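Local coordinates for response regulator (Colwellia psychrerythraea, PDB 3EQZ), which is a response regulator with a CheY-like receiver domain, the parallel alpha/beta module that such proteins generally use in two-component signalling, at residues 78-83 with 106-111; 8-13 with 51-56; 20-25 with 114-119; 37-42 with 62-67. All blocks are in the same frame, centred on the assembly; numbering follows the deposited sequence.

Contact 1. Residues 78-83 with 106-111; sequences ILISGY and FTKPIN
Ile78 and Phe106 meet through their first torsions: at Ile78 the branch methyl CG2 lies anti to the backbone N, and at Phe106 CG lies anti to the carbonyl carbon (chi1 -67°). CG2 therefore reaches the rim of the ring near its plane, 3.6 Å from Phe106 CD2. Ile80 has the same branch placement, and its CG2 is flanked by Ile110 CD1 at 3.5 Å and by Lys108 CD at 3.6 Å, the Ile80 and Ile110 side chains crossing at about a right angle. These beta-branched and aromatic groups suit strands 76-81 and 101-107, which are parallel neighbours joined by helix 87-97 in a beta-alpha-beta crossover. Phe106 N donates to Leu79 O (3.0 Å), and Ser81 N to Phe106 O (3.1 Å), so both the N and the O of Phe106 are bonded to strand 76-81. On the other face Thr107 turns its methyl CG2 to Tyr83 CB, 4.0 Å away. Farther on, a water links the two segments, accepting from Tyr83 N and donating to Lys108 O. The peptide bond between Lys108 and Pro109 is cis, as is usual for the Lys-Pro pair of receiver domains. Helix 112-124 covers Phe106 through Val114, Leu115 and Phe118. Backbone bonds thus fix the register and hydrocarbon fills the face of Ile80 and Phe106, while packing of the apolar Lys108 methylenes on Ile80 holds the lysine chain in place, so that its NZ is set at Asp53, with which it forms a salt bridge.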
loop_
_atom_site.group_PDB
_atom_site.type_symbol
_atom_site.label_atom_id
_atom_site.label_comp_id
_atom_site.label_asym_id
_atom_site.label_seq_id
_atom_site.Cartn_x
_atom_site.Cartn_y
_atom_site.Cartn_z
ATOM N N ILE B 78 -5.066 -14.083 13.047
ATOM C CA ILE B 78 -3.745 -13.441 13.184
ATOM C C ILE B 78 -2.900 -13.848 11.983
ATOM O O ILE B 78 -2.877 -15.015 11.635
ATOM C CB ILE B 78 -3.019 -13.890 14.457
ATOM C CG1 ILE B 78 -3.789 -13.409 15.693
ATOM C CG2 ILE B 78 -1.599 -13.408 14.444
ATOM C CD1 ILE B 78 -3.535 -14.205 17.027
ATOM N N LEU B 79 -2.264 -12.882 11.313
ATOM C CA LEU B 79 -1.511 -13.174 10.133
ATOM C C LEU B 79 -0.045 -12.993 10.385
ATOM O O LEU B 79 0.369 -12.036 11.024
ATOM C CB LEU B 79 -1.921 -12.283 8.974
ATOM C CG LEU B 79 -3.395 -12.249 8.626
ATOM C CD1 LEU B 79 -3.594 -11.122 7.598
ATOM C CD2 LEU B 79 -3.874 -13.645 8.038
ATOM N N ILE B 80 0.752 -13.898 9.850
ATOM C CA ILE B 80 2.183 -13.839 10.070
ATOM C C ILE B 80 2.924 -13.924 8.772
ATOM O O ILE B 80 2.532 -14.691 7.901
ATOM C CB ILE B 80 2.641 -14.942 11.008
ATOM C CG1 ILE B 80 1.810 -14.843 12.328
ATOM C CG2 ILE B 80 4.176 -14.740 11.270
ATOM C CD1 ILE B 80 2.355 -15.621 13.490
ATOM N N SER B 81 3.965 -13.085 8.635
ATOM C CA SER B 81 4.790 -13.036 7.407
ATOM C C SER B 81 5.883 -11.980 7.513
ATOM O O SER B 81 5.803 -11.103 8.376
ATOM C CB SER B 81 3.890 -12.637 6.217
ATOM O OG SER B 81 4.461 -13.074 4.995
ATOM N N GLY B 82 6.859 -11.992 6.603
ATOM C CA GLY B 82 7.719 -10.774 6.385
ATOM C C GLY B 82 6.971 -9.441 6.137
ATOM O O GLY B 82 5.945 -9.394 5.440
ATOM N N TYR B 83 7.457 -8.328 6.705
ATOM C CA TYR B 83 6.897 -6.990 6.345
ATOM C C TYR B 83 6.901 -6.838 4.823
ATOM O O TYR B 83 5.935 -6.361 4.228
ATOM C CB TYR B 83 7.715 -5.833 6.954
ATOM C CG TYR B 83 7.153 -4.460 6.635
ATOM C CD1 TYR B 83 6.255 -3.841 7.496
ATOM C CD2 TYR B 83 7.517 -3.786 5.461
ATOM C CE1 TYR B 83 5.730 -2.584 7.206
ATOM C CE2 TYR B 83 7.000 -2.532 5.151
ATOM C CZ TYR B 83 6.107 -1.934 6.030
ATOM O OH TYR B 83 5.587 -0.689 5.735
ATOM N N PHE B 106 1.961 -10.097 12.591
ATOM C CA PHE B 106 3.322 -10.178 13.091
ATOM C C PHE B 106 4.264 -10.426 11.962
ATOM O O PHE B 106 4.064 -11.352 11.201
ATOM C CB PHE B 106 3.479 -11.360 14.074
ATOM C CG PHE B 106 2.709 -11.177 15.340
ATOM C CD1 PHE B 106 3.332 -10.640 16.489
ATOM C CD2 PHE B 106 1.352 -11.495 15.392
ATOM C CE1 PHE B 106 2.604 -10.461 17.703
ATOM C CE2 PHE B 106 0.604 -11.291 16.597
ATOM C CZ PHE B 106 1.235 -10.773 17.743
ATOM N N THR B 107 5.345 -9.644 11.908
ATOM C CA THR B 107 6.381 -9.858 10.911
ATOM C C THR B 107 7.276 -10.983 11.363
ATOM O O THR B 107 7.444 -11.238 12.569
ATOM C CB THR B 107 7.216 -8.586 10.674
ATOM O OG1 THR B 107 7.866 -8.229 11.897
ATOM C CG2 THR B 107 6.302 -7.415 10.324
ATOM N N LYS B 108 7.809 -11.695 10.383
ATOM C CA LYS B 108 8.819 -12.664 10.642
ATOM C C LYS B 108 10.198 -12.021 10.370
ATOM O O LYS B 108 10.287 -11.032 9.627
ATOM C CB LYS B 108 8.588 -13.853 9.743
ATOM C CG LYS B 108 7.920 -14.972 10.439
ATOM C CD LYS B 108 7.170 -15.796 9.470
ATOM C CE LYS B 108 8.092 -16.542 8.618
ATOM N NZ LYS B 108 7.383 -17.621 7.871
ATOM N N PRO B 109 11.251 -12.505 11.062
ATOM C CA PRO B 109 11.080 -13.508 12.113
ATOM C C PRO B 109 10.417 -12.892 13.335
ATOM O O PRO B 109 10.546 -11.693 13.654
ATOM C CB PRO B 109 12.521 -13.943 12.460
ATOM C CG PRO B 109 13.329 -12.723 12.159
ATOM C CD PRO B 109 12.597 -11.911 11.081
ATOM N N ILE B 110 9.736 -13.769 14.020
ATOM C CA ILE B 110 8.782 -13.403 15.013
ATOM C C ILE B 110 9.454 -12.845 16.271
ATOM O O ILE B 110 10.449 -13.389 16.716
ATOM C CB ILE B 110 7.969 -14.692 15.333
ATOM C CG1 ILE B 110 6.543 -14.342 15.677
ATOM C CG2 ILE B 110 8.666 -15.522 16.350
ATOM C CD1 ILE B 110 5.660 -14.590 14.478
ATOM N N ASN B 111 8.919 -11.760 16.823
ATOM C CA ASN B 111 9.349 -11.289 18.144
ATOM C C ASN B 111 8.543 -12.063 19.183
ATOM O O ASN B 111 7.348 -11.837 19.371
ATOM C CB ASN B 111 9.189 -9.759 18.292
ATOM C CG ASN B 111 9.679 -9.266 19.638
ATOM O OD1 ASN B 111 9.385 -9.855 20.657
ATOM N ND2 ASN B 111 10.444 -8.200 19.642
HETATM O O HOH W 1 9.936 -8.223 8.389
#

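Contact 2. Residues 8-13 with 51-56; sequences IVDDDT and ILDLMM
Val9 is bonded through both its N and its O to strand 49-53: its N donates to Ile51 O (2.9 Å), and its O accepts from Asp53 N (2.9 Å). The touching parts run parallel, 13° apart, as neighbouring inner strands 6-9 and 49-53 of the CheY-like fold, and both end in the acidic pocket that marks receiver domains. Between the strands and helix 60-70, branched carbon chains suit the buried face: Val9 CB lies 4.0 Å from Leu52 CD1, the side chains crossing obliquely. Asp10 and Asp53, each with CG anti to its backbone N, stack their carboxylates with planes 14° apart, and Asp10 OD2 stands 4.0 Å from Asp53 OD1. One water donates to both of these oxygens; Asp53 OD1 also forms a salt bridge with Lys108 NZ, and Thr15 OG1 hydrogen-bonds Asp10 OD2. Each aspartate also makes an Asx turn, with Asp10 OD1 accepting from Asp12 N. The Asp11 carboxylate lies against Met55, OD1 3.4 Å from the methylene CG; Asp11 N makes a weak hydrogen bond to SD. In the second Asx turn Met55 N approaches Asp53 OD2 at 2.6 Å, on the anti side and 19° out of the carboxylate plane.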
loop_
_atom_site.group_PDB
_atom_site.type_symbol
_atom_site.label_atom_id
_atom_site.label_comp_id
_atom_site.label_asym_id
_atom_site.label_seq_id
_atom_site.Cartn_x
_atom_site.Cartn_y
_atom_site.Cartn_z
ATOM N N ILE B 8 -2.971 -23.266 14.483
ATOM C CA ILE B 8 -1.781 -22.757 13.844
ATOM C C ILE B 8 -1.663 -23.378 12.449
ATOM O O ILE B 8 -1.595 -24.610 12.320
ATOM C CB ILE B 8 -0.492 -23.124 14.627
ATOM C CG1 ILE B 8 -0.537 -22.489 16.007
ATOM C CG2 ILE B 8 0.791 -22.667 13.835
ATOM C CD1 ILE B 8 0.456 -23.065 17.018
ATOM N N VAL B 9 -1.647 -22.524 11.422
ATOM C CA VAL B 9 -1.586 -22.984 10.034
ATOM C C VAL B 9 -0.284 -22.469 9.367
ATOM O O VAL B 9 -0.111 -21.271 9.090
ATOM C CB VAL B 9 -2.846 -22.565 9.271
ATOM C CG1 VAL B 9 -2.927 -23.252 7.911
ATOM C CG2 VAL B 9 -4.096 -22.822 10.150
ATOM N N ASP B 10 0.641 -23.390 9.119
ATOM C CA ASP B 10 1.975 -23.009 8.666
ATOM C C ASP B 10 2.597 -24.285 8.194
ATOM O O ASP B 10 2.717 -25.240 8.978
ATOM C CB ASP B 10 2.770 -22.482 9.861
ATOM C CG ASP B 10 4.154 -21.929 9.478
ATOM O OD1 ASP B 10 4.603 -22.071 8.299
ATOM O OD2 ASP B 10 4.779 -21.312 10.383
ATOM N N ASP B 11 3.004 -24.340 6.930
ATOM C CA ASP B 11 3.585 -25.600 6.434
ATOM C C ASP B 11 5.102 -25.739 6.734
ATOM O O ASP B 11 5.731 -26.725 6.377
ATOM C CB ASP B 11 3.266 -25.813 4.956
ATOM C CG ASP B 11 3.855 -24.739 4.082
ATOM O OD1 ASP B 11 4.484 -23.795 4.597
ATOM O OD2 ASP B 11 3.707 -24.846 2.867
ATOM N N ASP B 12 5.680 -24.752 7.406
ATOM C CA ASP B 12 7.080 -24.839 7.765
ATOM C C ASP B 12 7.181 -25.419 9.180
ATOM O O ASP B 12 6.687 -24.859 10.150
ATOM C CB ASP B 12 7.755 -23.472 7.657
ATOM C CG ASP B 12 9.256 -23.529 7.955
ATOM O OD1 ASP B 12 9.654 -23.529 9.139
ATOM O OD2 ASP B 12 10.051 -23.561 6.999
ATOM N N THR B 13 7.810 -26.575 9.273
ATOM C CA THR B 13 7.801 -27.342 10.499
ATOM C C THR B 13 8.468 -26.592 11.648
ATOM O O THR B 13 7.982 -26.620 12.757
ATOM C CB THR B 13 8.449 -28.716 10.255
ATOM O OG1 THR B 13 7.602 -29.467 9.367
ATOM C CG2 THR B 13 8.588 -29.494 11.591
ATOM N N ILE B 51 -4.000 -18.660 13.736
ATOM C CA ILE B 51 -2.731 -18.008 13.429
ATOM C C ILE B 51 -2.299 -18.535 12.087
ATOM O O ILE B 51 -2.038 -19.727 11.933
ATOM C CB ILE B 51 -1.667 -18.241 14.519
ATOM C CG1 ILE B 51 -2.194 -17.778 15.899
ATOM C CG2 ILE B 51 -0.312 -17.625 14.138
ATOM C CD1 ILE B 51 -1.206 -18.132 17.081
ATOM N N LEU B 52 -2.258 -17.637 11.103
ATOM C CA LEU B 52 -2.069 -18.031 9.715
ATOM C C LEU B 52 -0.749 -17.480 9.158
ATOM O O LEU B 52 -0.573 -16.242 9.093
ATOM C CB LEU B 52 -3.243 -17.563 8.845
ATOM C CG LEU B 52 -3.140 -17.835 7.302
ATOM C CD1 LEU B 52 -2.962 -19.355 6.967
ATOM C CD2 LEU B 52 -4.336 -17.254 6.487
ATOM N N ASP B 53 0.189 -18.373 8.798
ATOM C CA ASP B 53 1.392 -17.921 8.105
ATOM C C ASP B 53 1.011 -17.768 6.645
ATOM O O ASP B 53 0.353 -18.633 6.120
ATOM C CB ASP B 53 2.604 -18.882 8.264
ATOM C CG ASP B 53 3.921 -18.287 7.656
ATOM O OD1 ASP B 53 4.803 -17.816 8.432
ATOM O OD2 ASP B 53 4.061 -18.239 6.413
ATOM N N LEU B 54 1.413 -16.667 6.001
ATOM C CA LEU B 54 1.016 -16.420 4.625
ATOM C C LEU B 54 1.719 -17.380 3.683
ATOM O O LEU B 54 1.292 -17.569 2.567
ATOM C CB LEU B 54 1.347 -14.991 4.186
ATOM C CG LEU B 54 0.548 -13.853 4.817
ATOM C CD1 LEU B 54 0.996 -12.543 4.169
ATOM C CD2 LEU B 54 -0.959 -14.044 4.713
ATOM N N MET B 55 2.832 -17.949 4.140
ATOM C CA MET B 55 3.521 -18.987 3.380
ATOM C C MET B 55 4.031 -18.429 2.041
ATOM O O MET B 55 4.040 -19.140 1.011
ATOM C CB MET B 55 2.573 -20.189 3.187
ATOM C CG MET B 55 2.406 -21.068 4.500
ATOM S SD MET B 55 1.162 -22.398 4.470
ATOM C CE MET B 55 -0.415 -21.583 4.852
ATOM N N MET B 56 4.451 -17.154 2.043
ATOM C CA MET B 56 5.003 -16.556 0.818
ATOM C C MET B 56 6.303 -17.348 0.567
ATOM O O MET B 56 7.005 -17.683 1.540
ATOM C CB MET B 56 5.303 -15.068 1.026
ATOM C CG MET B 56 4.067 -14.141 0.988
ATOM S SD MET B 56 3.280 -14.154 -0.622
ATOM C CE MET B 56 1.648 -14.637 -0.214
HETATM O O HOH W 2 5.217 -18.627 11.009
HETATM O O HOH W 3 5.902 -20.836 6.237
#

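Contact 3. Residues 20-25 with 114-119; sequences KTIVEP and VLTCFL
Ile22 points its branch methyl CG2 at helix 112-124, where Leu115, Thr116 and Leu119 receive it. Its CG1 is anti to the carbonyl carbon (chi1 -75°) and CG2 anti to the backbone N, which directs this methyl at the other helix. It comes within 3.9 Å of Leu115 CD2, the two side chains meeting at a slant, and within 3.6 Å of Thr116 OG1, this time at about a right angle. No bond is made to that hydroxyl, which is engaged with Thr112 O in its own helix; a threonine can therefore sit at this greasy border without a polar partner across it. Deeper in, Val23 and Leu119 also cross at about a right angle, and Val23 CG2 touches Leu119 CD1 at 3.6 Å. Leu115 and Leu119 are one helical turn apart, so both long side chains face the same neighbour, and the backbones come closest where Ile22 faces the small Thr116, Ile22 CA to Thr116 CA being 6.4 Å. Behind them Leu115 rests on Phe106 of the sheet, and Cys117 meets Cys117 of the second subunit. Two adjoining helices, the first and the last of the chain, packed over one face of a parallel sheet are typical of the CheY-like receiver fold.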
loop_
_atom_site.group_PDB
_atom_site.type_symbol
_atom_site.label_atom_id
_atom_site.label_comp_id
_atom_site.label_asym_id
_atom_site.label_seq_id
_atom_site.Cartn_x
_atom_site.Cartn_y
_atom_site.Cartn_z
ATOM N N LYS B 20 3.768 -22.971 18.112
ATOM C CA LYS B 20 3.139 -23.891 19.065
ATOM C C LYS B 20 3.731 -23.823 20.491
ATOM O O LYS B 20 3.009 -23.902 21.470
ATOM C CB LYS B 20 3.179 -25.346 18.576
ATOM C CG LYS B 20 2.319 -26.232 19.490
ATOM C CD LYS B 20 2.059 -27.627 18.905
ATOM C CE LYS B 20 0.891 -28.243 19.623
ATOM N NZ LYS B 20 0.694 -29.696 19.269
ATOM N N THR B 21 5.041 -23.710 20.611
ATOM C CA THR B 21 5.613 -23.634 21.941
ATOM C C THR B 21 5.285 -22.305 22.638
ATOM O O THR B 21 5.190 -22.255 23.855
ATOM C CB THR B 21 7.135 -23.899 21.939
ATOM O OG1 THR B 21 7.804 -22.872 21.190
ATOM C CG2 THR B 21 7.457 -25.276 21.323
ATOM N N ILE B 22 5.058 -21.244 21.875
ATOM C CA ILE B 22 4.682 -19.977 22.459
ATOM C C ILE B 22 3.212 -19.964 22.880
ATOM O O ILE B 22 2.858 -19.383 23.880
ATOM C CB ILE B 22 4.977 -18.794 21.470
ATOM C CG1 ILE B 22 6.468 -18.526 21.423
ATOM C CG2 ILE B 22 4.264 -17.499 21.917
ATOM C CD1 ILE B 22 6.917 -17.942 20.117
ATOM N N VAL B 23 2.345 -20.625 22.115
ATOM C CA VAL B 23 0.919 -20.595 22.410
ATOM C C VAL B 23 0.512 -21.560 23.524
ATOM O O VAL B 23 -0.431 -21.302 24.289
ATOM C CB VAL B 23 0.062 -20.948 21.133
ATOM C CG1 VAL B 23 -1.406 -21.138 21.509
ATOM C CG2 VAL B 23 0.235 -19.887 19.992
ATOM N N GLU B 24 1.155 -22.709 23.578
ATOM C CA GLU B 24 0.581 -23.744 24.413
ATOM C C GLU B 24 0.550 -23.391 25.915
ATOM O O GLU B 24 -0.395 -23.732 26.606
ATOM C CB GLU B 24 1.313 -25.068 24.194
ATOM C CG GLU B 24 0.524 -26.262 24.708
ATOM C CD GLU B 24 1.016 -27.598 24.108
ATOM O OE1 GLU B 24 2.135 -27.617 23.549
ATOM O OE2 GLU B 24 0.281 -28.612 24.181
ATOM N N PRO B 25 1.589 -22.708 26.437
ATOM C CA PRO B 25 1.475 -22.375 27.874
ATOM C C PRO B 25 0.321 -21.437 28.152
ATOM O O PRO B 25 -0.116 -21.311 29.304
ATOM C CB PRO B 25 2.816 -21.658 28.179
ATOM C CG PRO B 25 3.797 -22.326 27.255
ATOM C CD PRO B 25 2.954 -22.475 25.932
ATOM N N VAL B 114 6.830 -10.062 22.048
ATOM C CA VAL B 114 5.570 -9.360 21.686
ATOM C C VAL B 114 4.410 -10.353 21.513
ATOM O O VAL B 114 3.297 -10.090 21.955
ATOM C CB VAL B 114 5.701 -8.491 20.380
ATOM C CG1 VAL B 114 4.346 -8.001 19.899
ATOM C CG2 VAL B 114 6.606 -7.312 20.604
ATOM N N LEU B 115 4.671 -11.504 20.895
ATOM C CA LEU B 115 3.607 -12.483 20.658
ATOM C C LEU B 115 3.086 -13.069 21.997
ATOM O O LEU B 115 1.906 -13.245 22.211
ATOM C CB LEU B 115 4.112 -13.605 19.727
ATOM C CG LEU B 115 3.049 -14.679 19.437
ATOM C CD1 LEU B 115 1.730 -14.150 18.879
ATOM C CD2 LEU B 115 3.592 -15.754 18.468
ATOM N N THR B 116 3.996 -13.365 22.893
ATOM C CA THR B 116 3.628 -13.910 24.222
ATOM C C THR B 116 2.785 -12.899 24.998
ATOM O O THR B 116 1.722 -13.221 25.561
ATOM C CB THR B 116 4.905 -14.239 25.018
ATOM O OG1 THR B 116 5.628 -15.245 24.307
ATOM C CG2 THR B 116 4.531 -14.784 26.423
ATOM N N CYS B 117 3.254 -11.657 24.961
ATOM C CA CYS B 117 2.545 -10.554 25.580
ATOM C C CYS B 117 1.111 -10.352 24.984
ATOM O O CYS B 117 0.095 -10.304 25.719
ATOM C CB CYS B 117 3.406 -9.303 25.442
ATOM S SG CYS B 117 2.745 -7.919 26.354
ATOM N N PHE B 118 1.009 -10.320 23.651
ATOM C CA PHE B 118 -0.297 -10.231 23.004
ATOM C C PHE B 118 -1.263 -11.393 23.339
ATOM O O PHE B 118 -2.441 -11.186 23.655
ATOM C CB PHE B 118 -0.154 -10.085 21.479
ATOM C CG PHE B 118 -1.486 -10.026 20.774
ATOM C CD1 PHE B 118 -2.331 -8.934 20.945
ATOM C CD2 PHE B 118 -1.910 -11.073 19.974
ATOM C CE1 PHE B 118 -3.591 -8.893 20.324
ATOM C CE2 PHE B 118 -3.146 -11.039 19.351
ATOM C CZ PHE B 118 -3.981 -9.940 19.505
ATOM N N LEU B 119 -0.793 -12.633 23.218
ATOM C CA LEU B 119 -1.678 -13.759 23.526
ATOM C C LEU B 119 -2.078 -13.756 25.014
ATOM O O LEU B 119 -3.190 -14.112 25.371
ATOM C CB LEU B 119 -1.007 -15.070 23.170
ATOM C CG LEU B 119 -0.715 -15.306 21.658
ATOM C CD1 LEU B 119 0.074 -16.573 21.454
ATOM C CD2 LEU B 119 -2.022 -15.373 20.887
#

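Contact 4. Residues 37-42 with 62-67; sequences RAFLTL and IEVIRH
Leu40, in the type I turn from Phe39 to Leu42 beside the short helix 36-39, packs on His67 of helix 60-70, joining two of the elements that cover one face of the receiver-domain sheet. The leucine lies over a face of the imidazole: its CB stands 4.1 Å from the ring centroid and only 6° off the ring normal, a CH-pi contact. The two side chains slide past each other in opposite directions. Leu40 CD2 consequently reaches back toward the root of the ring, 3.4 Å from His67 CD2, while Leu40 CD1 touches His67 CB at 3.8 Å. His67 CG is anti to its backbone N (chi1 179°), which extends the ring from its helix toward the turn. Nearer the sheet, Phe39 CE2 meets Val64 CG1 at 4.0 Å with the side chains at about a right angle; an aromatic ring suits this place because it also spans Phe7, Val9 and Ile50. Elsewhere on the helix, beside another subunit, Arg66 grips Glu63 side-on, NE to OE1 and NH2 to OE2 (2.6 Å), both carboxylate oxygens using syn lone pairs, and NH1 of Arg66 holds Glu70. In the turn, Thr41 OG1 donates to Ala38 O at 2.8 Å, an oxygen that Thr41 N also binds. No hydrogen bond crosses the contact, since Leu40 O approaches His67 NE2 at a poor angle. The union thus rests on dispersion and the CH-pi contact; the nearby carbonyl oxygen would, if anything, stabilise a positive charge on the ring.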
loop_
_atom_site.group_PDB
_atom_site.type_symbol
_atom_site.label_atom_id
_atom_site.label_comp_id
_atom_site.label_asym_id
_atom_site.label_seq_id
_atom_site.Cartn_x
_atom_site.Cartn_y
_atom_site.Cartn_z
ATOM N N ARG B 37 -4.872 -27.425 3.400
ATOM C CA ARG B 37 -6.146 -27.961 2.925
ATOM C C ARG B 37 -6.852 -28.837 3.925
ATOM O O ARG B 37 -8.044 -28.980 3.900
ATOM C CB ARG B 37 -5.968 -28.757 1.658
ATOM C CG ARG B 37 -7.300 -29.329 1.290
ATOM C CD ARG B 37 -7.267 -29.997 -0.031
ATOM N NE ARG B 37 -8.623 -30.426 -0.328
ATOM C CZ ARG B 37 -9.690 -30.079 0.387
ATOM N NH1 ARG B 37 -9.562 -29.265 1.449
ATOM N NH2 ARG B 37 -10.887 -30.544 0.028
ATOM N N ALA B 38 -6.100 -29.448 4.821
ATOM C CA ALA B 38 -6.737 -30.243 5.847
ATOM C C ALA B 38 -7.402 -29.300 6.831
ATOM O O ALA B 38 -8.508 -29.558 7.351
ATOM C CB ALA B 38 -5.680 -31.124 6.572
ATOM N N PHE B 39 -6.719 -28.193 7.108
ATOM C CA PHE B 39 -7.296 -27.209 8.011
ATOM C C PHE B 39 -8.611 -26.696 7.452
ATOM O O PHE B 39 -9.552 -26.436 8.194
ATOM C CB PHE B 39 -6.336 -26.050 8.239
ATOM C CG PHE B 39 -7.002 -24.838 8.845
ATOM C CD1 PHE B 39 -7.298 -24.800 10.204
ATOM C CD2 PHE B 39 -7.282 -23.734 8.069
ATOM C CE1 PHE B 39 -7.901 -23.684 10.779
ATOM C CE2 PHE B 39 -7.875 -22.625 8.612
ATOM C CZ PHE B 39 -8.180 -22.598 9.979
ATOM N N LEU B 40 -8.688 -26.587 6.139
ATOM C CA LEU B 40 -9.876 -25.992 5.500
ATOM C C LEU B 40 -11.130 -26.866 5.548
ATOM O O LEU B 40 -12.202 -26.438 5.144
ATOM C CB LEU B 40 -9.560 -25.585 4.062
ATOM C CG LEU B 40 -8.627 -24.371 3.920
ATOM C CD1 LEU B 40 -8.419 -23.967 2.480
ATOM C CD2 LEU B 40 -9.182 -23.199 4.749
ATOM N N THR B 41 -11.014 -28.083 6.053
ATOM C CA THR B 41 -12.194 -28.947 6.150
ATOM C C THR B 41 -12.926 -28.614 7.434
ATOM O O THR B 41 -14.105 -28.967 7.602
ATOM C CB THR B 41 -11.807 -30.466 6.162
ATOM O OG1 THR B 41 -10.989 -30.755 7.306
ATOM C CG2 THR B 41 -11.034 -30.855 4.882
ATOM N N LEU B 42 -12.234 -27.914 8.340
ATOM C CA LEU B 42 -12.803 -27.602 9.663
ATOM C C LEU B 42 -13.807 -26.475 9.593
ATOM O O LEU B 42 -13.684 -25.579 8.766
ATOM C CB LEU B 42 -11.709 -27.199 10.651
ATOM C CG LEU B 42 -10.671 -28.253 10.997
ATOM C CD1 LEU B 42 -9.681 -27.697 11.969
ATOM C CD2 LEU B 42 -11.406 -29.453 11.564
ATOM N N ILE B 62 -2.986 -17.032 0.980
ATOM C CA ILE B 62 -4.091 -16.375 0.293
ATOM C C ILE B 62 -5.294 -17.274 0.073
ATOM O O ILE B 62 -6.439 -16.840 0.203
ATOM C CB ILE B 62 -3.625 -15.793 -1.056
ATOM C CG1 ILE B 62 -2.377 -14.948 -0.803
ATOM C CG2 ILE B 62 -4.706 -14.881 -1.621
ATOM C CD1 ILE B 62 -2.541 -14.009 0.401
ATOM N N GLU B 63 -5.068 -18.535 -0.262
ATOM C CA GLU B 63 -6.208 -19.480 -0.413
ATOM C C GLU B 63 -6.978 -19.731 0.892
ATOM O O GLU B 63 -8.196 -19.919 0.900
ATOM C CB GLU B 63 -5.710 -20.840 -0.955
ATOM C CG GLU B 63 -6.882 -21.849 -1.259
ATOM C CD GLU B 63 -8.095 -21.169 -1.980
ATOM O OE1 GLU B 63 -7.879 -20.158 -2.682
ATOM O OE2 GLU B 63 -9.270 -21.617 -1.844
ATOM N N VAL B 64 -6.278 -19.775 2.015
ATOM C CA VAL B 64 -6.988 -19.951 3.284
ATOM C C VAL B 64 -7.859 -18.710 3.554
ATOM O O VAL B 64 -9.002 -18.829 3.965
ATOM C CB VAL B 64 -5.956 -20.193 4.412
ATOM C CG1 VAL B 64 -6.556 -20.051 5.803
ATOM C CG2 VAL B 64 -5.259 -21.592 4.216
ATOM N N ILE B 65 -7.314 -17.509 3.297
ATOM C CA ILE B 65 -8.086 -16.270 3.452
ATOM C C ILE B 65 -9.316 -16.253 2.571
ATOM O O ILE B 65 -10.430 -15.995 3.051
ATOM C CB ILE B 65 -7.191 -15.026 3.167
ATOM C CG1 ILE B 65 -6.206 -14.847 4.318
ATOM C CG2 ILE B 65 -8.049 -13.769 2.963
ATOM C CD1 ILE B 65 -5.109 -13.819 4.010
ATOM N N ARG B 66 -9.123 -16.541 1.277
ATOM C CA ARG B 66 -10.243 -16.711 0.340
ATOM C C ARG B 66 -11.281 -17.729 0.860
ATOM O O ARG B 66 -12.455 -17.459 0.897
ATOM C CB ARG B 66 -9.753 -17.170 -1.050
ATOM C CG ARG B 66 -10.822 -16.881 -2.131
ATOM C CD ARG B 66 -10.902 -17.879 -3.287
ATOM N NE ARG B 66 -10.881 -19.248 -2.834
ATOM C CZ ARG B 66 -11.948 -19.944 -2.455
ATOM N NH1 ARG B 66 -13.164 -19.394 -2.472
ATOM N NH2 ARG B 66 -11.785 -21.200 -2.018
ATOM N N HIS B 67 -10.839 -18.917 1.247
ATOM C CA HIS B 67 -11.804 -19.905 1.758
ATOM C C HIS B 67 -12.552 -19.389 3.000
ATOM O O HIS B 67 -13.774 -19.460 3.090
ATOM C CB HIS B 67 -11.076 -21.219 2.087
ATOM C CG HIS B 67 -11.985 -22.277 2.648
ATOM N ND1 HIS B 67 -12.574 -23.252 1.857
ATOM C CD2 HIS B 67 -12.409 -22.508 3.915
ATOM C CE1 HIS B 67 -13.330 -24.031 2.616
ATOM N NE2 HIS B 67 -13.247 -23.600 3.869
#

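Contacts 1 and 2 are strand pairings in one parallel sheet, sharing the border between strands 49-53 and 76-81, where Ile80 packs on Ile51; the salt bridge from Lys108 to Asp53 ties them together at the acidic pocket. Contact 3 pairs two helices, and contact 4 sets the turn beside a short helix against helix 60-70; their centres are about 23 Å apart, on opposite sides of the chain's centre. Each leans on the sheet: contact 3 through Phe106 and Ile51, contact 4 through Val9 and Leu52. Contacts 2 and 3 are buried, contacts 1 and 4 partly so. Contacts 1 and 2 combine backbone bonds with side-chain packing, the latter also with carboxylates and waters; contacts 3 and 4 meet mainly through side chains, contact 4 with an imidazole face.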